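Local structure of ectonucleotide pyrophosphatase/phosphodiesterase family member 5 (Mus musculus, 5VEO) at residues 214-225 against 334-345; 61-70 against 354-362. The protein is a zinc-dependent ectoenzyme of the nucleotide pyrophosphatase/phosphodiesterase family that probably hydrolyses a restricted set of nucleotide phosphate esters. The protein carries 1 engineered substitution. All blocks are in the same frame, centred on the assembly; numbering follows the deposited sequence. Where two conformers were deposited one is given.

Contact 1 of 2, residues 214-225 against 334-345. With ZN (zinc ion), chain E; AMP (adenosine monophosphate), chain Q.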
# COMPACT_ATOMS: atom_id res chain seq x y z
N TRP A 214 25.79 -2.68 -1.25
CA TRP A 214 25.32 -1.63 -0.35
C TRP A 214 25.58 -0.24 -0.91
O TRP A 214 24.74 0.65 -0.79
CB TRP A 214 25.98 -1.80 1.01
CG TRP A 214 25.69 -0.71 1.98
CD1 TRP A 214 26.58 0.20 2.48
CD2 TRP A 214 24.42 -0.41 2.58
NE1 TRP A 214 25.94 1.05 3.36
CE2 TRP A 214 24.62 0.69 3.44
CE3 TRP A 214 23.14 -0.97 2.47
CZ2 TRP A 214 23.57 1.26 4.18
CZ3 TRP A 214 22.10 -0.41 3.21
CH2 TRP A 214 22.32 0.69 4.05
N ASN A 215 26.75 0.00 -1.49
CA ASN A 215 26.99 1.34 -1.99
C ASN A 215 26.74 1.51 -3.49
O ASN A 215 27.12 2.53 -4.05
CB ASN A 215 28.42 1.78 -1.59
CG ASN A 215 28.46 2.22 -0.14
OD1 ASN A 215 27.67 3.08 0.28
ND2 ASN A 215 29.31 1.58 0.65
N ASN A 216 26.07 0.56 -4.16
CA ASN A 216 25.65 0.80 -5.53
C ASN A 216 24.20 0.45 -5.81
O ASN A 216 23.80 0.41 -6.99
CB ASN A 216 26.53 0.06 -6.55
CG ASN A 216 26.84 -1.34 -6.14
OD1 ASN A 216 26.20 -2.29 -6.59
ND2 ASN A 216 27.83 -1.49 -5.28
N VAL A 217 23.41 0.14 -4.79
CA VAL A 217 21.97 -0.02 -4.92
C VAL A 217 21.35 1.10 -4.11
O VAL A 217 21.78 1.36 -2.99
CB VAL A 217 21.49 -1.38 -4.38
CG1 VAL A 217 19.95 -1.40 -4.28
CG2 VAL A 217 22.02 -2.51 -5.26
N ASN A 218 20.37 1.79 -4.69
CA ASN A 218 19.56 2.76 -3.95
C ASN A 218 18.45 1.99 -3.25
O ASN A 218 17.55 1.47 -3.92
CB ASN A 218 19.01 3.81 -4.90
CG ASN A 218 20.11 4.66 -5.51
OD1 ASN A 218 20.71 5.49 -4.84
ND2 ASN A 218 20.42 4.41 -6.78
N LEU A 219 18.56 1.88 -1.93
CA LEU A 219 17.59 1.16 -1.10
C LEU A 219 16.53 2.14 -0.61
O LEU A 219 16.86 3.13 0.05
CB LEU A 219 18.30 0.51 0.09
CG LEU A 219 17.43 -0.11 1.17
CD1 LEU A 219 16.60 -1.26 0.59
CD2 LEU A 219 18.28 -0.60 2.31
N ILE A 220 15.27 1.86 -0.92
CA ILE A 220 14.16 2.71 -0.52
C ILE A 220 13.29 1.83 0.37
O ILE A 220 12.85 0.77 -0.06
CB ILE A 220 13.37 3.24 -1.73
CG1 ILE A 220 14.29 4.12 -2.60
CG2 ILE A 220 12.10 3.97 -1.28
CD1 ILE A 220 13.72 4.53 -3.90
N VAL A 221 13.08 2.27 1.62
CA VAL A 221 12.32 1.50 2.59
C VAL A 221 11.05 2.29 2.89
O VAL A 221 11.12 3.43 3.39
CB VAL A 221 13.11 1.24 3.88
CG1 VAL A 221 12.26 0.46 4.89
CG2 VAL A 221 14.41 0.49 3.56
N THR A 222 9.90 1.71 2.60
CA THR A 222 8.65 2.43 2.82
C THR A 222 7.56 1.43 3.18
O THR A 222 7.84 0.33 3.66
CB THR A 222 8.36 3.33 1.59
OG1 THR A 222 7.27 4.22 1.88
CG2 THR A 222 8.08 2.54 0.33
N SER A 223 6.31 1.86 3.02
CA SER A 223 5.17 1.04 3.38
C SER A 223 3.95 1.58 2.63
O SER A 223 4.02 2.60 1.93
CB SER A 223 4.96 1.05 4.89
OG SER A 223 3.98 0.14 5.31
N ASP A 224 2.85 0.86 2.78
CA ASP A 224 1.60 1.22 2.13
C ASP A 224 0.72 2.15 2.97
O ASP A 224 -0.06 2.91 2.39
CB ASP A 224 0.81 -0.04 1.74
CG ASP A 224 0.64 -1.06 2.86
OD1 ASP A 224 1.29 -1.01 3.94
OD2 ASP A 224 -0.20 -1.98 2.64
N HIS A 225 0.82 2.10 4.29
CA HIS A 225 -0.06 2.85 5.19
C HIS A 225 0.37 2.59 6.62
O HIS A 225 1.27 1.76 6.88
CB HIS A 225 -1.52 2.41 5.03
CG HIS A 225 -1.68 0.95 5.24
ND1 HIS A 225 -1.59 0.36 6.49
CD2 HIS A 225 -1.75 -0.07 4.35
CE1 HIS A 225 -1.61 -0.96 6.36
NE2 HIS A 225 -1.71 -1.24 5.07
N MET A 334 -2.53 7.13 9.24
CA MET A 334 -2.53 6.32 8.02
C MET A 334 -1.25 6.46 7.21
O MET A 334 -1.07 5.71 6.23
CB MET A 334 -3.72 6.70 7.15
CG MET A 334 -5.05 6.30 7.73
SD MET A 334 -5.20 4.53 8.05
CE MET A 334 -4.88 4.45 9.77
N HIS A 335 -0.31 7.35 7.64
CA HIS A 335 0.85 7.63 6.80
C HIS A 335 2.00 6.65 7.07
O HIS A 335 2.30 6.32 8.22
CB HIS A 335 1.33 9.06 7.03
CG HIS A 335 0.34 10.08 6.57
ND1 HIS A 335 0.41 11.41 6.90
CD2 HIS A 335 -0.77 9.94 5.80
CE1 HIS A 335 -0.61 12.05 6.37
NE2 HIS A 335 -1.33 11.18 5.68
N PRO A 336 2.65 6.19 6.00
CA PRO A 336 3.76 5.25 6.13
C PRO A 336 5.11 5.92 6.33
O PRO A 336 5.32 7.06 5.93
CB PRO A 336 3.76 4.56 4.76
CG PRO A 336 3.36 5.68 3.83
CD PRO A 336 2.33 6.48 4.60
N ILE A 337 6.06 5.12 6.82
CA ILE A 337 7.46 5.53 6.83
C ILE A 337 7.97 5.69 5.40
O ILE A 337 7.49 5.04 4.45
CB ILE A 337 8.37 4.52 7.54
CG1 ILE A 337 8.20 3.13 6.92
CG2 ILE A 337 8.23 4.60 9.02
CD1 ILE A 337 9.36 2.21 7.10
N PHE A 338 9.00 6.53 5.26
CA PHE A 338 9.80 6.58 4.04
C PHE A 338 11.23 6.97 4.39
O PHE A 338 11.46 8.03 4.98
CB PHE A 338 9.22 7.57 3.02
CG PHE A 338 9.97 7.61 1.72
CD1 PHE A 338 9.50 6.91 0.62
CD2 PHE A 338 11.15 8.34 1.60
CE1 PHE A 338 10.21 6.94 -0.59
CE2 PHE A 338 11.84 8.37 0.42
CZ PHE A 338 11.36 7.66 -0.69
N LEU A 339 12.18 6.13 4.00
CA LEU A 339 13.59 6.45 4.17
C LEU A 339 14.37 5.77 3.06
O LEU A 339 13.87 4.84 2.42
CB LEU A 339 14.10 6.05 5.56
CG LEU A 339 14.16 4.64 6.09
CD1 LEU A 339 15.02 4.59 7.37
CD2 LEU A 339 12.76 4.08 6.37
N ALA A 340 15.58 6.24 2.80
CA ALA A 340 16.33 5.65 1.70
C ALA A 340 17.82 5.89 1.88
O ALA A 340 18.25 6.83 2.56
CB ALA A 340 15.87 6.20 0.36
N HIS A 341 18.61 5.03 1.23
CA HIS A 341 20.06 5.11 1.25
C HIS A 341 20.60 4.67 -0.09
O HIS A 341 20.13 3.68 -0.64
CB HIS A 341 20.66 4.20 2.32
CG HIS A 341 22.14 4.00 2.16
ND1 HIS A 341 22.66 3.02 1.34
CD2 HIS A 341 23.19 4.64 2.70
CE1 HIS A 341 23.98 3.08 1.38
NE2 HIS A 341 24.33 4.06 2.19
N GLY A 342 21.59 5.39 -0.62
CA GLY A 342 22.29 4.90 -1.78
C GLY A 342 23.07 5.99 -2.45
O GLY A 342 23.07 7.16 -2.05
N PRO A 343 23.76 5.62 -3.53
CA PRO A 343 24.64 6.59 -4.20
C PRO A 343 23.90 7.78 -4.77
O PRO A 343 24.48 8.87 -4.88
CB PRO A 343 25.32 5.74 -5.28
CG PRO A 343 24.46 4.55 -5.46
CD PRO A 343 23.80 4.28 -4.14
N ALA A 344 22.62 7.63 -5.11
CA ALA A 344 21.84 8.74 -5.65
C ALA A 344 21.21 9.62 -4.57
O ALA A 344 20.68 10.68 -4.90
CB ALA A 344 20.73 8.21 -6.55
N PHE A 345 21.27 9.21 -3.31
CA PHE A 345 20.56 9.90 -2.23
C PHE A 345 21.50 10.71 -1.34
O PHE A 345 22.66 10.34 -1.12
CB PHE A 345 19.79 8.89 -1.40
CG PHE A 345 18.51 8.44 -2.04
CD1 PHE A 345 18.39 7.18 -2.59
CD2 PHE A 345 17.44 9.31 -2.12
CE1 PHE A 345 17.21 6.78 -3.18
CE2 PHE A 345 16.26 8.92 -2.72
CZ PHE A 345 16.15 7.64 -3.26
ZN ZN E . -0.95 -2.95 4.22
P AMP Q . -3.66 -4.85 4.00
O1P AMP Q . -4.59 -4.02 3.17
O2P AMP Q . -4.29 -5.24 5.34
O3P AMP Q . -2.30 -4.20 4.21
O5' AMP Q . -3.36 -6.22 3.22
C5' AMP Q . -2.15 -6.93 3.51
C4' AMP Q . -2.30 -8.43 3.45
O4' AMP Q . -2.36 -8.82 2.08
C3' AMP Q . -1.10 -9.18 4.02
O3' AMP Q . -1.43 -9.76 5.27
C2' AMP Q . -0.78 -10.27 3.00
O2' AMP Q . -0.69 -11.57 3.52
C1' AMP Q . -1.91 -10.15 2.00
N9 AMP Q . -1.50 -10.41 0.64
C8 AMP Q . -0.63 -9.71 -0.11
N7 AMP Q . -0.53 -10.26 -1.34
C5 AMP Q . -1.37 -11.33 -1.35
C6 AMP Q . -1.78 -12.36 -2.32
N6 AMP Q . -1.25 -12.36 -3.56
N1 AMP Q . -2.68 -13.28 -1.94
C2 AMP Q . -3.23 -13.31 -0.72
N3 AMP Q . -2.93 -12.40 0.23
C4 AMP Q . -2.00 -11.42 -0.05
O HOH W 1 22.01 0.90 -0.35
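Leu219 and Val221 pair with His341 and Leu339 as antiparallel hydrogen-bonded neighbours, joining strands 218-222 and 338-341 in the central mixed sheet of this alkaline-phosphatase-like fold. Val221 N gives Leu339 O a nearly straight bond (2.8 Å, 170°), and Leu339 N answers to Val221 O. Between these pairs Ile220 faces Ala340 and, farther along, Phe338. Its CG2 lies 3.6 Å from Phe338 CE1, while Ala340 CB, small enough to fit there, sits over the centre of the Phe345 ring. On the other face of the sheet Val221 and Leu339 run side by side. Around Ile220, Val221 and Leu339 the packing is close and apolar. Past the last regular bonds, the Thr222 hydroxyl bonds to the backbone itself: its OG1, anti to the backbone N (chi1 -170°), meets Ile337 O at 2.7 Å in the carbonyl plane. Ser223 N, though buried, finds no partner. Beyond it the 214-225 segment delivers Asp224 OD2 and His225 NE2 to a zinc ion shared with Asp22 and with AMP O3P.

The opposite end is also tightly packed where it is buried. The Trp214 six-membered ring and the His341 imidazole form an offset stack, centroids 3.9 Å apart and planes 11° from parallel. A water lies within hydrogen-bonding distance of Trp214 O, Val217 O and His341 ND1. Only at Asn215 and Pro343 does the contact loosen toward solvent, Pro343 CG merely touching Asn215 O at 3.6 Å. Asn218 reaches into the turn from Gly342 to Phe345. Gly342, having no CB, lets the amide oxygen come close, and Gln14 holds Asn218 ND2. On a lone pair in its carbonyl plane, Asn218 OD1 accepts Ala344 N at 2.9 Å.

Contact 2 of 2, residues 61-70 against 354-362. With NAG (2-acetamido-2-deoxy-beta-D-glucopyranose), chain G; EDO (1,2-ethanediol), chain K.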
# COMPACT_ATOMS: atom_id res chain seq x y z
N ASN A 61 -2.43 1.05 -2.51
CA ASN A 61 -1.23 1.84 -2.25
C ASN A 61 0.02 1.25 -2.86
O ASN A 61 0.87 2.00 -3.36
CB ASN A 61 -1.09 2.06 -0.75
CG ASN A 61 -1.87 3.27 -0.36
OD1 ASN A 61 -1.36 4.39 -0.49
ND2 ASN A 61 -3.14 3.09 -0.02
N HIS A 62 0.15 -0.08 -2.92
CA HIS A 62 1.31 -0.64 -3.59
C HIS A 62 1.23 -0.39 -5.09
O HIS A 62 2.26 -0.11 -5.73
CB HIS A 62 1.46 -2.13 -3.29
CG HIS A 62 1.95 -2.46 -1.91
ND1 HIS A 62 1.09 -2.70 -0.86
CD2 HIS A 62 3.20 -2.62 -1.41
CE1 HIS A 62 1.79 -2.99 0.23
NE2 HIS A 62 3.07 -2.95 -0.08
N TYR A 63 0.03 -0.43 -5.68
CA TYR A 63 -0.03 -0.17 -7.12
C TYR A 63 0.25 1.30 -7.42
O TYR A 63 0.87 1.62 -8.45
CB TYR A 63 -1.37 -0.61 -7.70
CG TYR A 63 -1.31 -1.05 -9.18
CD1 TYR A 63 -0.25 -1.82 -9.66
CD2 TYR A 63 -2.33 -0.73 -10.06
CE1 TYR A 63 -0.22 -2.24 -10.98
CE2 TYR A 63 -2.30 -1.15 -11.39
CZ TYR A 63 -1.23 -1.90 -11.84
OH TYR A 63 -1.16 -2.37 -13.15
N THR A 64 -0.14 2.21 -6.52
CA THR A 64 0.26 3.61 -6.67
C THR A 64 1.78 3.75 -6.68
O THR A 64 2.33 4.54 -7.45
CB THR A 64 -0.36 4.46 -5.56
OG1 THR A 64 -1.76 4.61 -5.84
CG2 THR A 64 0.28 5.85 -5.47
N LEU A 65 2.48 3.00 -5.83
CA LEU A 65 3.92 3.16 -5.77
C LEU A 65 4.59 2.80 -7.09
O LEU A 65 5.64 3.35 -7.41
CB LEU A 65 4.50 2.30 -4.65
CG LEU A 65 4.14 2.71 -3.21
CD1 LEU A 65 4.86 1.84 -2.20
CD2 LEU A 65 4.41 4.18 -2.94
N VAL A 66 3.99 1.89 -7.86
CA VAL A 66 4.62 1.41 -9.10
C VAL A 66 3.94 1.97 -10.35
O VAL A 66 4.34 1.60 -11.47
CB VAL A 66 4.70 -0.12 -9.14
CG1 VAL A 66 5.53 -0.63 -7.97
CG2 VAL A 66 3.31 -0.80 -9.14
N THR A 67 3.00 2.91 -10.20
CA THR A 67 2.36 3.61 -11.32
C THR A 67 2.36 5.12 -11.20
O THR A 67 2.22 5.80 -12.23
CB THR A 67 0.90 3.17 -11.50
OG1 THR A 67 0.12 3.57 -10.36
CG2 THR A 67 0.77 1.67 -11.71
N GLY A 68 2.48 5.68 -10.00
CA GLY A 68 2.38 7.11 -9.80
C GLY A 68 0.98 7.65 -9.93
O GLY A 68 0.81 8.88 -10.02
N LEU A 69 -0.03 6.78 -9.92
CA LEU A 69 -1.41 7.15 -10.17
C LEU A 69 -2.27 7.04 -8.92
O LEU A 69 -2.05 6.19 -8.06
CB LEU A 69 -2.02 6.26 -11.24
CG LEU A 69 -1.46 6.44 -12.67
CD1 LEU A 69 -1.92 5.29 -13.55
CD2 LEU A 69 -1.90 7.76 -13.22
N PHE A 70 -3.27 7.90 -8.85
CA PHE A 70 -4.35 7.73 -7.88
C PHE A 70 -5.19 6.51 -8.23
O PHE A 70 -5.16 6.02 -9.37
CB PHE A 70 -5.23 8.97 -7.84
CG PHE A 70 -4.54 10.17 -7.28
CD1 PHE A 70 -4.14 10.18 -5.96
CD2 PHE A 70 -4.28 11.27 -8.07
CE1 PHE A 70 -3.51 11.29 -5.42
CE2 PHE A 70 -3.65 12.39 -7.54
CZ PHE A 70 -3.25 12.39 -6.22
N MET A 354 6.05 14.39 1.49
CA MET A 354 5.98 13.98 0.10
C MET A 354 4.64 13.31 -0.13
O MET A 354 3.95 12.93 0.82
CB MET A 354 7.14 13.04 -0.25
CG MET A 354 6.95 11.61 0.17
SD MET A 354 8.34 10.49 -0.24
CE MET A 354 8.22 10.23 -1.99
N ASN A 355 4.26 13.18 -1.40
CA ASN A 355 3.13 12.36 -1.79
C ASN A 355 3.64 11.01 -2.29
O ASN A 355 4.63 10.96 -3.02
CB ASN A 355 2.33 13.04 -2.89
CG ASN A 355 1.68 14.34 -2.42
OD1 ASN A 355 1.10 14.39 -1.34
ND2 ASN A 355 1.77 15.37 -3.24
N SER A 356 2.95 9.93 -1.92
CA SER A 356 3.43 8.63 -2.37
C SER A 356 3.31 8.46 -3.88
O SER A 356 4.00 7.61 -4.44
CB SER A 356 2.69 7.50 -1.66
OG SER A 356 1.37 7.42 -2.11
N THR A 357 2.45 9.25 -4.53
CA THR A 357 2.38 9.30 -5.98
C THR A 357 3.68 9.80 -6.61
O THR A 357 3.86 9.63 -7.82
CB THR A 357 1.25 10.22 -6.43
OG1 THR A 357 1.33 11.43 -5.69
CG2 THR A 357 -0.10 9.57 -6.23
N ASP A 358 4.55 10.45 -5.83
CA ASP A 358 5.81 10.95 -6.36
C ASP A 358 6.87 9.85 -6.52
O ASP A 358 7.85 10.05 -7.24
CB ASP A 358 6.38 12.04 -5.45
CG ASP A 358 5.48 13.24 -5.31
OD1 ASP A 358 4.77 13.59 -6.28
OD2 ASP A 358 5.50 13.86 -4.21
N LEU A 359 6.71 8.70 -5.84
CA LEU A 359 7.78 7.71 -5.86
C LEU A 359 8.04 7.21 -7.28
O LEU A 359 9.19 7.03 -7.69
CB LEU A 359 7.46 6.55 -4.93
CG LEU A 359 8.55 5.46 -4.94
CD1 LEU A 359 9.91 6.02 -4.56
CD2 LEU A 359 8.18 4.29 -4.02
N TYR A 360 6.97 6.97 -8.03
CA TYR A 360 7.11 6.50 -9.41
C TYR A 360 7.99 7.43 -10.23
O TYR A 360 8.87 6.97 -10.97
CB TYR A 360 5.72 6.38 -10.02
CG TYR A 360 5.67 5.98 -11.49
CD1 TYR A 360 5.84 4.66 -11.88
CD2 TYR A 360 5.38 6.92 -12.47
CE1 TYR A 360 5.77 4.29 -13.22
CE2 TYR A 360 5.29 6.56 -13.80
CZ TYR A 360 5.50 5.26 -14.17
OH TYR A 360 5.40 4.93 -15.49
N SER A 361 7.78 8.75 -10.11
CA SER A 361 8.59 9.70 -10.87
C SER A 361 10.05 9.62 -10.46
O SER A 361 10.95 9.73 -11.30
CB SER A 361 8.07 11.12 -10.64
OG SER A 361 6.72 11.27 -11.04
N LEU A 362 10.28 9.44 -9.16
CA LEU A 362 11.64 9.29 -8.64
C LEU A 362 12.28 8.02 -9.19
O LEU A 362 13.44 8.05 -9.64
CB LEU A 362 11.61 9.25 -7.12
CG LEU A 362 12.94 9.03 -6.40
CD1 LEU A 362 13.87 10.13 -6.75
CD2 LEU A 362 12.75 8.97 -4.88
C1 NAG G . 1.19 16.69 -3.05
C2 NAG G . 2.17 17.88 -2.92
C3 NAG G . 1.42 19.21 -2.94
C4 NAG G . 0.48 19.29 -4.13
C5 NAG G . -0.46 18.10 -4.12
C6 NAG G . -1.42 18.10 -5.28
C7 NAG G . 4.25 17.39 -1.73
C8 NAG G . 4.93 17.35 -0.40
N2 NAG G . 2.98 17.79 -1.71
O3 NAG G . 2.36 20.28 -3.01
O4 NAG G . -0.30 20.48 -4.08
O5 NAG G . 0.32 16.89 -4.21
O6 NAG G . -0.77 17.71 -6.48
O7 NAG G . 4.82 17.03 -2.78
C1 EDO K . -1.38 11.31 -2.44
O1 EDO K . -0.19 10.61 -2.89
C2 EDO K . -1.50 12.76 -2.96
O2 EDO K . -2.72 13.38 -2.46
O HOH W 2 1.03 4.58 -1.83
O HOH W 3 4.31 6.58 -6.95
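The backbones draw closest where Gly68, with positive phi just past the end of helix 58-67, brings its CA to 4.4 Å from Thr357 CA, and Gly68 CA also makes a CA-H...O contact to Thr357 O. Glycine suits this point on two counts: it accepts the turn readily, and its bare backbone lets Tyr360 lie against it, Gly68 N being 3.3 Å from Tyr360 CB. Tyr360 has CG anti to its backbone N (chi1 176°), which lays the ring against the C-terminal end of helix 58-67. Thr67 O sits 3.3 Å above the ring plane, over its centre, while Tyr360 OH is hydrogen-bonded to Leu372 N.

No direct hydrogen bond crosses the interface; two waters do that work. One donates to Asn61 O and Asn61 OD1 and accepts from Ser356 OG, the short serine side chain letting it fit between. Asn61 OD1 is also bonded to Val53 N. The other donates to Thr64 O and Ser356 O and accepts a hydrogen bond from Tyr360 N (2.9 Å), in the first turn of the second helix. Thr357 offers a methyl: its CG2 rests over one face of the Phe70 ring, a CH-pi contact 4.2 Å from the centroid, and also meets Thr64 CG2. Thr64 OG1 has Leu69 O, Pro60 O and His74 NE2 as partners. Leu65 CD2 meets Leu359 CD2 at 3.9 Å, giving the buried side an apolar seam.

Asn355, at the end of its strand, carries an N-linked sugar on ND2, so this margin reaches the surface. Inward, helix 58-67 and the start of helix 359-366 lie together against the central sheet. Strand 45-51 pairs with the strand that ends at Asn355, helix 109-115 touches Val66 and Tyr360, and helix 378-381 packs on Asp358.

In the fold
Both contacts are largely buried and both adjoin the central sheet, contact 1 within it and contact 2 in the layer packed on it. Contact 1 joins two neighbouring strands through direct backbone bonds; contact 2 joins the end of helix 58-67 to the strand-to-helix junction before helix 359-366 through waters, methyl groups and a tyrosine face. Strand 338-341 leads on to strand 349-355 and helix 359-366, and in sequence contact 1 is nested inside the loop that contact 2 closes. The two meet directly: Phe338 packs on Met354, Phe345 on Leu362, and zinc-binding Asp224 on Asn61 and His62. Each also reaches the surface, contact 1 at its turn and contact 2 at its glycosylated asparagine.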